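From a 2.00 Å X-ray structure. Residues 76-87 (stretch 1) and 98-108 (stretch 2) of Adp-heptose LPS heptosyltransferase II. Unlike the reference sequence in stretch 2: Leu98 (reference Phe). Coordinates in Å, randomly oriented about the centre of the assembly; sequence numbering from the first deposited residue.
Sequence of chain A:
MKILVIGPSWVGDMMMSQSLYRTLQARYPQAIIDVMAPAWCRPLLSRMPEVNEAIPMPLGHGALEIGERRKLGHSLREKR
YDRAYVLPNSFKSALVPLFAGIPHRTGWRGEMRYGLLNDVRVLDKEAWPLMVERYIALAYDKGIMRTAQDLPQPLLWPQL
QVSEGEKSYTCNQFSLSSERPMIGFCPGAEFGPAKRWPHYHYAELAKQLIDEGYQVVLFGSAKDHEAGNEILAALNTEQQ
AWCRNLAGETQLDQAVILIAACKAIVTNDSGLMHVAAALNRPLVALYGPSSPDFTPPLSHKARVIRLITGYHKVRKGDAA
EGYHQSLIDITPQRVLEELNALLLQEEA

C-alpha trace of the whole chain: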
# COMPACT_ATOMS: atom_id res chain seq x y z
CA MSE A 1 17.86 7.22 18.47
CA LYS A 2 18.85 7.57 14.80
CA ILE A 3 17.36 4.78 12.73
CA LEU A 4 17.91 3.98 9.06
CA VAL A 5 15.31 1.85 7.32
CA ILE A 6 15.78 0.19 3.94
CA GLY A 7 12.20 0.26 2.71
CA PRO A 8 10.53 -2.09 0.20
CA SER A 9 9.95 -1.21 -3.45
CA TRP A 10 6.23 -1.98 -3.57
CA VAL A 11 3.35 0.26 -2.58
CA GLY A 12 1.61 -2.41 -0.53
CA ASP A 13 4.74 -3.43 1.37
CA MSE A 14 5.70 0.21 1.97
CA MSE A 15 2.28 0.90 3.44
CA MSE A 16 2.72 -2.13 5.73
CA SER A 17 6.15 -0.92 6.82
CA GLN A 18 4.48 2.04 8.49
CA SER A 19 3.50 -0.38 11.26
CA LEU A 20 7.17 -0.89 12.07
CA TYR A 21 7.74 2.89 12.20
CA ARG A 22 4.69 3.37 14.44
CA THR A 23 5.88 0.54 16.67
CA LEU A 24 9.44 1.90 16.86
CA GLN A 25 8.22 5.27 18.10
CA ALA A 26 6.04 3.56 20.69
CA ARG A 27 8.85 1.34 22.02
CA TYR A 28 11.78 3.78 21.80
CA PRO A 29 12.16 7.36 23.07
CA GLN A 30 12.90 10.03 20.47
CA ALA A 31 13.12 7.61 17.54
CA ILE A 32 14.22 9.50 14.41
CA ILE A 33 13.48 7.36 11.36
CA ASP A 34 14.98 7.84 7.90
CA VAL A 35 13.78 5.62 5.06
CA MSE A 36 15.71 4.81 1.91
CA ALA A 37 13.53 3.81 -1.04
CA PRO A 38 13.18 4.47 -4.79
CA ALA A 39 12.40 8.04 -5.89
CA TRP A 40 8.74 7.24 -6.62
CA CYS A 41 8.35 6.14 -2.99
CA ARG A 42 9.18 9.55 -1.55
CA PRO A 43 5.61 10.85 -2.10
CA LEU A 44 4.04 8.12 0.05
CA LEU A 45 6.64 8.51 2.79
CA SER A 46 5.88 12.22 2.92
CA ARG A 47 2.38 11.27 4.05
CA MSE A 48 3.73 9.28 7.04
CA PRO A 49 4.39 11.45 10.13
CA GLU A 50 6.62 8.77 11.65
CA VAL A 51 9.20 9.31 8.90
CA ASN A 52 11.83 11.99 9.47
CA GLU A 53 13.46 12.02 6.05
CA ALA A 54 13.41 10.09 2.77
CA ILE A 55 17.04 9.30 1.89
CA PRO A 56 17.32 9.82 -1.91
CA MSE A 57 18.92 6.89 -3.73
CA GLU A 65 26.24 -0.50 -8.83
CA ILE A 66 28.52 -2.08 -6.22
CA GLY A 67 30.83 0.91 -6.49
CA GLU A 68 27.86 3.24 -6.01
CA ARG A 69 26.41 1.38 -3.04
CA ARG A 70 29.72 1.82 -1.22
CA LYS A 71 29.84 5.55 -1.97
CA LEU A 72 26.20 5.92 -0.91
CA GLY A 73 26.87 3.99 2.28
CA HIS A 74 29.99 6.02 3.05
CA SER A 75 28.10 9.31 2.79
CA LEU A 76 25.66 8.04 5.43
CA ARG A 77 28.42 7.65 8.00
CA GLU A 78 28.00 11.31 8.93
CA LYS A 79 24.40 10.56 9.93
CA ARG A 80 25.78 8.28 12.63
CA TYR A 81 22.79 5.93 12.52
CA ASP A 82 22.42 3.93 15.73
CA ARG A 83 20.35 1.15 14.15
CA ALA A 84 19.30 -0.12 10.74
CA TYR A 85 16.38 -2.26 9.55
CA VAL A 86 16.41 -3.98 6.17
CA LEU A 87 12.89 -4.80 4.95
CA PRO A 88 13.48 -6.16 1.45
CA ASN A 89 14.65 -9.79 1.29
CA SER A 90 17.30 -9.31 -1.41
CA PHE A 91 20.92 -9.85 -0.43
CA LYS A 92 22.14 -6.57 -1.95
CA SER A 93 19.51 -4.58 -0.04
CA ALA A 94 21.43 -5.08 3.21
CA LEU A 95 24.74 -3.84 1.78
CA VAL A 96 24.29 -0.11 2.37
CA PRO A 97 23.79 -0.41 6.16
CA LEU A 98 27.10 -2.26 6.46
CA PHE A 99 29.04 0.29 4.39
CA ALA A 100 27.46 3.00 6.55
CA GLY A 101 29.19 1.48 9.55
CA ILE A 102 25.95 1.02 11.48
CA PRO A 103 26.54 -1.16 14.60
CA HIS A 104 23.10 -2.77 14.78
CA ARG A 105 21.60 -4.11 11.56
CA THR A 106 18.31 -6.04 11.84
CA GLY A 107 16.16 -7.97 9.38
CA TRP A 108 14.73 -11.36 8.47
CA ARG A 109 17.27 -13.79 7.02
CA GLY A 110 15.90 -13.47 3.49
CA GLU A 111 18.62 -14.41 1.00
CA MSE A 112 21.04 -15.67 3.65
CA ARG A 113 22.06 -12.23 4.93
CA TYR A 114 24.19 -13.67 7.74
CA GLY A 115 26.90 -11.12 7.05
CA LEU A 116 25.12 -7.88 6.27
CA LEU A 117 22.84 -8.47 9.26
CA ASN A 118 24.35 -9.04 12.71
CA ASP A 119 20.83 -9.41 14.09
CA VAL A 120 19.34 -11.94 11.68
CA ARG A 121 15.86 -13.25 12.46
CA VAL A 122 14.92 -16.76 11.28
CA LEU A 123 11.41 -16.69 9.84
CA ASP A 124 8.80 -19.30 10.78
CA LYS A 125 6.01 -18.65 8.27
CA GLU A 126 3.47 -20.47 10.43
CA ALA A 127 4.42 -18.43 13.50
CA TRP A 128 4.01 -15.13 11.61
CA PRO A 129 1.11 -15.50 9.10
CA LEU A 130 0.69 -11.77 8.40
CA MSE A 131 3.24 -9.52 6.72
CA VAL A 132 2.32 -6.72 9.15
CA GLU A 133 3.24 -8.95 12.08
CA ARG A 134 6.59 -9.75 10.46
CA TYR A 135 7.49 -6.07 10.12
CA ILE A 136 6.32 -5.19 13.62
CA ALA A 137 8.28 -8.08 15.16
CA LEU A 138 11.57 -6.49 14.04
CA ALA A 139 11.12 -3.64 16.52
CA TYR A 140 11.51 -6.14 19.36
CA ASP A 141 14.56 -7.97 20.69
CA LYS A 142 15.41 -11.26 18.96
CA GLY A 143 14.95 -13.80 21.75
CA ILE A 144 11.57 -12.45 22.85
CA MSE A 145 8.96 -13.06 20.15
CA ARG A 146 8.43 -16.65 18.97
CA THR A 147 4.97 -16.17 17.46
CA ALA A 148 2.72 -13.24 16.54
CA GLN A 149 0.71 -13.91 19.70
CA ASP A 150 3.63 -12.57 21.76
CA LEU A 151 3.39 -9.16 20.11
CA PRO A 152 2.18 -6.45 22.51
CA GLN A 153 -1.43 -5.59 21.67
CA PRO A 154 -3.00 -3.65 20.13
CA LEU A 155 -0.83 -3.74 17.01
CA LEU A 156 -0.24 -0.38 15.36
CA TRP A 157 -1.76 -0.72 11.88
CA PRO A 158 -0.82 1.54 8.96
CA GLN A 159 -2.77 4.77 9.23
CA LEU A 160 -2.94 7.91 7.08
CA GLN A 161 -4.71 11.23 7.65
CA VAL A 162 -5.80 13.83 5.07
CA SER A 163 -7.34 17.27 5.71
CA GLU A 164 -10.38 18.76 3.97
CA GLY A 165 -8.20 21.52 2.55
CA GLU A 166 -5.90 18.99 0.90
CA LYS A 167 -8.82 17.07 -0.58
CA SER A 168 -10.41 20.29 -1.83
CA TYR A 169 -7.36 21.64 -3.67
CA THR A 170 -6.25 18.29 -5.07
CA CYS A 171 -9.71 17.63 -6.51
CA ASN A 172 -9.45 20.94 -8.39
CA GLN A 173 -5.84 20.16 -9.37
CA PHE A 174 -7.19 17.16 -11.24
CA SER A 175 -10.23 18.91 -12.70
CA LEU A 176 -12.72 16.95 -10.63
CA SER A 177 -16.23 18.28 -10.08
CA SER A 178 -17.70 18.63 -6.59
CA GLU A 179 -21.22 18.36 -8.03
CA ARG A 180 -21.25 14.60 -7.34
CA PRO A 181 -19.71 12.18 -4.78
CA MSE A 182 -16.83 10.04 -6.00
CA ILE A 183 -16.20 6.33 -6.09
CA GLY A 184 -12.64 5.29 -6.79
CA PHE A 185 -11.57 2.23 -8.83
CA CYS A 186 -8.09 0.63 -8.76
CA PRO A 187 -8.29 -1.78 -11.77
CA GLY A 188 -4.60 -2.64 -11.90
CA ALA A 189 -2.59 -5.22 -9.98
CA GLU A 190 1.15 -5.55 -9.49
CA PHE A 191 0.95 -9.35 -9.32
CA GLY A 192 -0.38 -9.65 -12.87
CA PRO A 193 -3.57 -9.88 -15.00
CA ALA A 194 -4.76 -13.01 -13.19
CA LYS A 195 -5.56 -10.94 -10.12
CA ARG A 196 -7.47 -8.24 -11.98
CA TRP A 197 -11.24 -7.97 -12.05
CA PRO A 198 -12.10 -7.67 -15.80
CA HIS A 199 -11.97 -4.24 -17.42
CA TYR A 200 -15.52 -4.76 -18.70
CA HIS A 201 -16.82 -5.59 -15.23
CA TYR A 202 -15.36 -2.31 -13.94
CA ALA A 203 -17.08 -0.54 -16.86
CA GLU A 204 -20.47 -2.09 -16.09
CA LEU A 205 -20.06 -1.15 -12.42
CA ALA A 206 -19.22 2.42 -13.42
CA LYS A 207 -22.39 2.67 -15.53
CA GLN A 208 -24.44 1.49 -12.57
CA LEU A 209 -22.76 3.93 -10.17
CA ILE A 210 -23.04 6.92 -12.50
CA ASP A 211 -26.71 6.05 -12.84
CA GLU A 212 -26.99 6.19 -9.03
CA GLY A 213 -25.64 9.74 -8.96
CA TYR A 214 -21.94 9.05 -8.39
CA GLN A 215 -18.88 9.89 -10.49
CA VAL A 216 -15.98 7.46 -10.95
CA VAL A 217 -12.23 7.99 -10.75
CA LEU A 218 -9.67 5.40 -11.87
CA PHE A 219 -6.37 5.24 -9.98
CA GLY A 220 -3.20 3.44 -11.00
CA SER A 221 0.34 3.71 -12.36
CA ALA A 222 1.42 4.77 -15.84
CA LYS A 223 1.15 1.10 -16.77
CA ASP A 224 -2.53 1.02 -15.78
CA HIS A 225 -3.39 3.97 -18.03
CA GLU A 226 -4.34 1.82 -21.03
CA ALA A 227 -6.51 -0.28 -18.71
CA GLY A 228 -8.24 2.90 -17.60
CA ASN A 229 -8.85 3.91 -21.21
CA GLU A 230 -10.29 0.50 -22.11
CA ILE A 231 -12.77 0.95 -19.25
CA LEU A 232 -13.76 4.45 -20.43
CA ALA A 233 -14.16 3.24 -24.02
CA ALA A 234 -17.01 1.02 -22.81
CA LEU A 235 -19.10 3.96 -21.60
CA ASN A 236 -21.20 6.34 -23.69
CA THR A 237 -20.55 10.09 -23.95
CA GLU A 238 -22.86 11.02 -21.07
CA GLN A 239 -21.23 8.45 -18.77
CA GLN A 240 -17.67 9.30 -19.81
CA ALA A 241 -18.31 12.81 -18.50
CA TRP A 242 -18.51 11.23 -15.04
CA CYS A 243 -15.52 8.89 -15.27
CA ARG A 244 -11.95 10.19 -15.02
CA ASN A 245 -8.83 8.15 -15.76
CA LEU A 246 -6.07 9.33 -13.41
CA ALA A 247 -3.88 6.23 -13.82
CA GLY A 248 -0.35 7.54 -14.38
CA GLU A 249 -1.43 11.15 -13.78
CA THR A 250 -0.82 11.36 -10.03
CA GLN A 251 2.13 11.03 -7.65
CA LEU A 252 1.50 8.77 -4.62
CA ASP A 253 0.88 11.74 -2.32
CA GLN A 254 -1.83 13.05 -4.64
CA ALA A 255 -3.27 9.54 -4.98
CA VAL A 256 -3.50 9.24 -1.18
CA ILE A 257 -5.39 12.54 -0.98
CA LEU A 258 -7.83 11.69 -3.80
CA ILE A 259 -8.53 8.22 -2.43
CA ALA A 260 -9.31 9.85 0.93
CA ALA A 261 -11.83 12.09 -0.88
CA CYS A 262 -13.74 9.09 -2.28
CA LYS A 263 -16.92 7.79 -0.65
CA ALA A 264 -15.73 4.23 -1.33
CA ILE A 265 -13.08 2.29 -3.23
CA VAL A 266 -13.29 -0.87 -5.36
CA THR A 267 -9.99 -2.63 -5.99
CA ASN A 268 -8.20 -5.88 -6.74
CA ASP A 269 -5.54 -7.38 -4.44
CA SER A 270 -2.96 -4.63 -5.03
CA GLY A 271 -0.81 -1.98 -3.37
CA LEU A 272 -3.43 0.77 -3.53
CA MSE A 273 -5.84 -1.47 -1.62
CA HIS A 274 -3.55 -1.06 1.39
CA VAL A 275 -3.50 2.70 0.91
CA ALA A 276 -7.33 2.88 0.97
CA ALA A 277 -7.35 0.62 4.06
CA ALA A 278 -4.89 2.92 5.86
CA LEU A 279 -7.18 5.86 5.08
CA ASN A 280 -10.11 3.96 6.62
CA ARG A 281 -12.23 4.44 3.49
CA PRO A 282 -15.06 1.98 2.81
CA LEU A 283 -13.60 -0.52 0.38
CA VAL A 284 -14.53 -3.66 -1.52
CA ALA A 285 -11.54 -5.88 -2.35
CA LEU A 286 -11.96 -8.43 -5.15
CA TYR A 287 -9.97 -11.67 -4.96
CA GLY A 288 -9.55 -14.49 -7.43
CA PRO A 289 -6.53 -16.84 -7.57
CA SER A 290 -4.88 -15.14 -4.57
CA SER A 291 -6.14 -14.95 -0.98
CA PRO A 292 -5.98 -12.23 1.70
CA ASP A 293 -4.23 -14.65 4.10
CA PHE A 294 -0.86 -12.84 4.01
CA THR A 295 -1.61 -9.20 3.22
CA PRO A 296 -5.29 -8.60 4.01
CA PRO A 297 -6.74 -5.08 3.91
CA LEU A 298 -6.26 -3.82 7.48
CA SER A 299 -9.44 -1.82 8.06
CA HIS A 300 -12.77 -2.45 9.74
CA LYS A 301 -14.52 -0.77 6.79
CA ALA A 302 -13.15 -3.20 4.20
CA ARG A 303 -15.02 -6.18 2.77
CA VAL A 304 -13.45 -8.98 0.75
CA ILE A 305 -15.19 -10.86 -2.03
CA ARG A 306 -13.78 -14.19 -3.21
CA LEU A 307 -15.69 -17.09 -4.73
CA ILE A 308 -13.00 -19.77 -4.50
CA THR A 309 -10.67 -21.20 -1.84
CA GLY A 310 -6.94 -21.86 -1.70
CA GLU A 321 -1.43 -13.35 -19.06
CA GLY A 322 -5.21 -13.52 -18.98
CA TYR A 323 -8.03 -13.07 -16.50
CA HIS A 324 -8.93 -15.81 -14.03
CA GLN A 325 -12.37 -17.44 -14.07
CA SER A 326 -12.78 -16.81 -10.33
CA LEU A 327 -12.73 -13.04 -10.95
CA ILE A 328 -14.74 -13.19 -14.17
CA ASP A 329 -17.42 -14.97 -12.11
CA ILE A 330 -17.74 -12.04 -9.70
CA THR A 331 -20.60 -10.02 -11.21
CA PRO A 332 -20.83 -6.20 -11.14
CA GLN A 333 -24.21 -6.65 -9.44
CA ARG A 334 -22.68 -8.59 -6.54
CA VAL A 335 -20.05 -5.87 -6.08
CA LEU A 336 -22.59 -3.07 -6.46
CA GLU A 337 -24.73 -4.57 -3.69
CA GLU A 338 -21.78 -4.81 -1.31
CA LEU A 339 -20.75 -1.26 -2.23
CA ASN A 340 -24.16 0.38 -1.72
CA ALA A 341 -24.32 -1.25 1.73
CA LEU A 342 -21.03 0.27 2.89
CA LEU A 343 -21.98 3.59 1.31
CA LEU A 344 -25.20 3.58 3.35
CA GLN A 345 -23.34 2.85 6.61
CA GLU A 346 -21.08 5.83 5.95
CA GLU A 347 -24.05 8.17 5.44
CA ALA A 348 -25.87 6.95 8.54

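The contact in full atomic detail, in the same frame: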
# COMPACT_ATOMS: atom_id res chain seq x y z
N LEU A 76 26.59 8.16 4.32
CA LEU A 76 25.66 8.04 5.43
C LEU A 76 26.35 7.89 6.77
O LEU A 76 25.69 7.86 7.81
CB LEU A 76 24.72 6.85 5.20
CG LEU A 76 23.80 6.92 3.98
CD1 LEU A 76 23.01 5.63 3.88
CD2 LEU A 76 22.87 8.12 4.10
N ARG A 77 27.67 7.79 6.76
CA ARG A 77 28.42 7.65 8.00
C ARG A 77 28.25 8.89 8.87
O ARG A 77 28.17 8.79 10.09
CB ARG A 77 29.90 7.42 7.69
CG ARG A 77 30.21 6.03 7.18
CD ARG A 77 31.65 5.90 6.74
NE ARG A 77 32.01 4.51 6.46
CZ ARG A 77 33.15 4.13 5.91
NH1 ARG A 77 34.06 5.02 5.56
NH2 ARG A 77 33.38 2.84 5.70
N GLU A 78 28.18 10.05 8.22
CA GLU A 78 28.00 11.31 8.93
C GLU A 78 26.72 11.31 9.75
O GLU A 78 26.67 11.91 10.83
CB GLU A 78 27.98 12.47 7.93
CG GLU A 78 29.37 12.89 7.46
CD GLU A 78 29.38 13.39 6.02
OE1 GLU A 78 28.58 14.28 5.69
OE2 GLU A 78 30.21 12.88 5.23
N LYS A 79 25.68 10.65 9.24
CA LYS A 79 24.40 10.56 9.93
C LYS A 79 24.54 9.87 11.28
O LYS A 79 23.77 10.12 12.20
CB LYS A 79 23.39 9.77 9.08
CG LYS A 79 22.96 10.44 7.79
CD LYS A 79 21.99 11.58 8.03
CE LYS A 79 21.43 12.12 6.72
NZ LYS A 79 20.47 13.23 6.92
N ARG A 80 25.54 9.00 11.39
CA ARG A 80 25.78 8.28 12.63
C ARG A 80 24.54 7.51 13.09
O ARG A 80 24.10 7.64 14.23
CB ARG A 80 26.21 9.26 13.73
CG ARG A 80 27.43 10.09 13.38
CD ARG A 80 27.85 10.96 14.56
NE ARG A 80 28.18 10.15 15.72
CZ ARG A 80 28.58 10.64 16.90
NH1 ARG A 80 28.68 11.95 17.07
NH2 ARG A 80 28.86 9.82 17.90
N TYR A 81 23.97 6.72 12.19
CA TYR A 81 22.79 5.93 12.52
C TYR A 81 23.12 4.91 13.61
O TYR A 81 24.13 4.21 13.54
CB TYR A 81 22.28 5.19 11.28
CG TYR A 81 21.62 6.10 10.27
CD1 TYR A 81 20.41 6.74 10.56
CD2 TYR A 81 22.20 6.31 9.02
CE1 TYR A 81 19.80 7.58 9.63
CE2 TYR A 81 21.60 7.14 8.09
CZ TYR A 81 20.40 7.77 8.40
OH TYR A 81 19.81 8.59 7.47
N ASP A 82 22.26 4.86 14.61
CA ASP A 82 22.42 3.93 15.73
C ASP A 82 21.99 2.52 15.32
O ASP A 82 22.63 1.53 15.67
CB ASP A 82 21.57 4.39 16.92
CG ASP A 82 22.05 5.71 17.51
OD1 ASP A 82 23.21 5.77 17.95
OD2 ASP A 82 21.26 6.67 17.54
N ARG A 83 20.88 2.44 14.59
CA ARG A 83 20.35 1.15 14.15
C ARG A 83 19.93 1.18 12.69
O ARG A 83 19.78 2.25 12.10
CB ARG A 83 19.13 0.76 14.99
CG ARG A 83 19.38 0.59 16.46
CD ARG A 83 18.12 0.06 17.14
NE ARG A 83 18.38 -0.40 18.50
CZ ARG A 83 17.52 -1.10 19.23
NH1 ARG A 83 16.34 -1.43 18.72
NH2 ARG A 83 17.84 -1.48 20.46
N ALA A 84 19.74 -0.00 12.12
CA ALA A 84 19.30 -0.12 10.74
C ALA A 84 18.38 -1.32 10.62
O ALA A 84 18.58 -2.35 11.27
CB ALA A 84 20.50 -0.28 9.82
N TYR A 85 17.35 -1.18 9.79
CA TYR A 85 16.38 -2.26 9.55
C TYR A 85 16.27 -2.45 8.05
O TYR A 85 15.98 -1.51 7.32
CB TYR A 85 15.01 -1.89 10.14
CG TYR A 85 14.97 -1.81 11.64
CD1 TYR A 85 14.71 -2.94 12.42
CD2 TYR A 85 15.24 -0.61 12.30
CE1 TYR A 85 14.73 -2.87 13.82
CE2 TYR A 85 15.26 -0.54 13.69
CZ TYR A 85 15.01 -1.67 14.44
OH TYR A 85 15.05 -1.61 15.82
N VAL A 86 16.50 -3.67 7.59
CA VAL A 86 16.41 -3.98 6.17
C VAL A 86 15.13 -4.76 5.94
O VAL A 86 14.99 -5.89 6.43
CB VAL A 86 17.64 -4.81 5.70
CG1 VAL A 86 17.59 -5.02 4.20
CG2 VAL A 86 18.93 -4.09 6.09
N LEU A 87 14.19 -4.17 5.20
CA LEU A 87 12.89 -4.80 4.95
C LEU A 87 12.83 -5.68 3.71
O LEU A 87 12.13 -6.69 3.70
CB LEU A 87 11.80 -3.72 4.93
CG LEU A 87 11.73 -2.89 6.22
CD1 LEU A 87 10.55 -1.92 6.18
CD2 LEU A 87 11.61 -3.83 7.42
N LEU A 98 25.77 -1.81 6.05
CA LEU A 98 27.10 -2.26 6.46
C LEU A 98 28.14 -1.20 6.09
O LEU A 98 28.95 -0.81 6.93
CB LEU A 98 27.44 -3.59 5.78
CG LEU A 98 28.78 -4.23 6.17
CD1 LEU A 98 28.85 -4.42 7.67
CD2 LEU A 98 28.93 -5.56 5.45
N PHE A 99 28.10 -0.73 4.85
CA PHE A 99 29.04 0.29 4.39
C PHE A 99 28.91 1.57 5.21
O PHE A 99 29.87 2.33 5.34
CB PHE A 99 28.81 0.61 2.91
CG PHE A 99 28.95 -0.59 2.00
CD1 PHE A 99 29.93 -1.55 2.23
CD2 PHE A 99 28.13 -0.73 0.89
CE1 PHE A 99 30.09 -2.64 1.37
CE2 PHE A 99 28.27 -1.81 0.03
CZ PHE A 99 29.25 -2.77 0.27
N ALA A 100 27.72 1.81 5.75
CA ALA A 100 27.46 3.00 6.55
C ALA A 100 28.09 2.88 7.93
O ALA A 100 28.15 3.86 8.68
CB ALA A 100 25.95 3.22 6.68
N GLY A 101 28.57 1.69 8.26
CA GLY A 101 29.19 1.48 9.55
C GLY A 101 28.22 1.43 10.72
O GLY A 101 28.59 1.68 11.86
N ILE A 102 26.96 1.10 10.43
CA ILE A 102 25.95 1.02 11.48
C ILE A 102 26.17 -0.23 12.34
O ILE A 102 26.22 -1.34 11.82
CB ILE A 102 24.54 0.98 10.87
CG1 ILE A 102 24.37 2.18 9.93
CG2 ILE A 102 23.48 1.01 11.97
CD1 ILE A 102 23.12 2.13 9.07
N PRO A 103 26.31 -0.05 13.66
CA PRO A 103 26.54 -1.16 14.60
C PRO A 103 25.47 -2.24 14.68
O PRO A 103 25.80 -3.43 14.73
CB PRO A 103 26.73 -0.44 15.93
CG PRO A 103 25.82 0.74 15.79
CD PRO A 103 26.14 1.22 14.39
N HIS A 104 24.21 -1.83 14.68
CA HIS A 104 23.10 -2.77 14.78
C HIS A 104 22.27 -2.80 13.50
O HIS A 104 21.59 -1.84 13.17
CB HIS A 104 22.22 -2.40 15.97
CG HIS A 104 22.96 -2.30 17.26
ND1 HIS A 104 24.02 -1.44 17.45
CD2 HIS A 104 22.81 -2.97 18.43
CE1 HIS A 104 24.49 -1.58 18.68
NE2 HIS A 104 23.77 -2.51 19.29
N ARG A 105 22.33 -3.93 12.80
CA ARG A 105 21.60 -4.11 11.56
C ARG A 105 20.65 -5.30 11.67
O ARG A 105 21.09 -6.45 11.72
CB ARG A 105 22.59 -4.30 10.42
CG ARG A 105 23.67 -3.22 10.39
CD ARG A 105 24.63 -3.40 9.21
NE ARG A 105 25.43 -4.63 9.32
CZ ARG A 105 26.32 -4.87 10.28
NH1 ARG A 105 26.53 -3.97 11.23
NH2 ARG A 105 26.99 -6.01 10.29
N THR A 106 19.35 -5.02 11.69
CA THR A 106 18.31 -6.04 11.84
C THR A 106 17.47 -6.33 10.60
O THR A 106 17.26 -5.46 9.76
CB THR A 106 17.32 -5.64 12.96
OG1 THR A 106 18.05 -5.27 14.14
CG2 THR A 106 16.38 -6.79 13.28
N GLY A 107 16.99 -7.57 10.50
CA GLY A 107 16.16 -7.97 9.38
C GLY A 107 15.98 -9.47 9.31
O GLY A 107 16.75 -10.22 9.91
N TRP A 108 14.95 -9.92 8.60
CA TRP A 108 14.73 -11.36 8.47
C TRP A 108 15.85 -11.90 7.59
O TRP A 108 16.40 -11.18 6.76
CB TRP A 108 13.37 -11.66 7.86
CG TRP A 108 12.23 -11.22 8.73
CD1 TRP A 108 11.52 -10.05 8.63
CD2 TRP A 108 11.72 -11.91 9.88
NE1 TRP A 108 10.59 -9.98 9.64
CE2 TRP A 108 10.69 -11.10 10.43
CE3 TRP A 108 12.02 -13.13 10.50
CZ2 TRP A 108 9.97 -11.47 11.56
CZ3 TRP A 108 11.30 -13.50 11.64
CH2 TRP A 108 10.29 -12.67 12.15
O HOH W 1 13.56 -8.12 7.23

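The apolar centre of this contact is Ile102, which sits in the loop just ahead of the second strand and whose CA-to-CB bond points toward the first stretch. Ile102 CD1 lies 3.6 Å from Ala84 CB and 3.9 Å from Tyr81 CB, so one branched residue fills the space beside a small strand residue and the base of an aromatic one. The methyl of Ala84 packs directly against the end of the isoleucine. A smaller apolar touch, Leu76 CB to Ala100 CB at 4.1 Å, continues the packing beside the chain leaving the helix.

From this centre two strands run parallel, their axes 4.7 Å apart at closest approach and inclined by 20°. The bonding follows the parallel rule, in which one residue reaches two partners flanking its neighbour. Ala84 N donates to His104 O (2.8 Å), and Thr106 N donates to Ala84 O (2.8 Å, nearly straight), so Ala84 brackets Arg105. Thr106 then accepts from Val86, Val86 N to Thr106 O 2.9 Å, bracketing Tyr85. Tyr85 and Thr106 share one sheet face, where Tyr85 CD1 meets Thr106 CB at 3.8 Å; Ala84 and Arg105 share the other.

Beyond Val86 the direct ladder gives way to water: one molecule donates to Val86 O (2.8 Å) and accepts from Trp108 N (2.7 Å). Gly107 suits this place, since an ideal CB there would lie 2.9 Å from Val86 O, a clash.

At the other end the contact turns polar. Gly101, the first residue after the helix to leave helical phi/psi, forms a Schellman motif; its positive phi by itself favours glycine. Arg77 extends along this terminus, placing Arg77 CG 3.3 Å from Ala100 O and giving a weak hydrogen bond from Arg77 NE to Phe99 O, also 3.3 Å. Within the second stretch, Arg105 NH1 donates to Ile102 O at 2.7 Å, tying the strand back to the loop that carries the apolar centre.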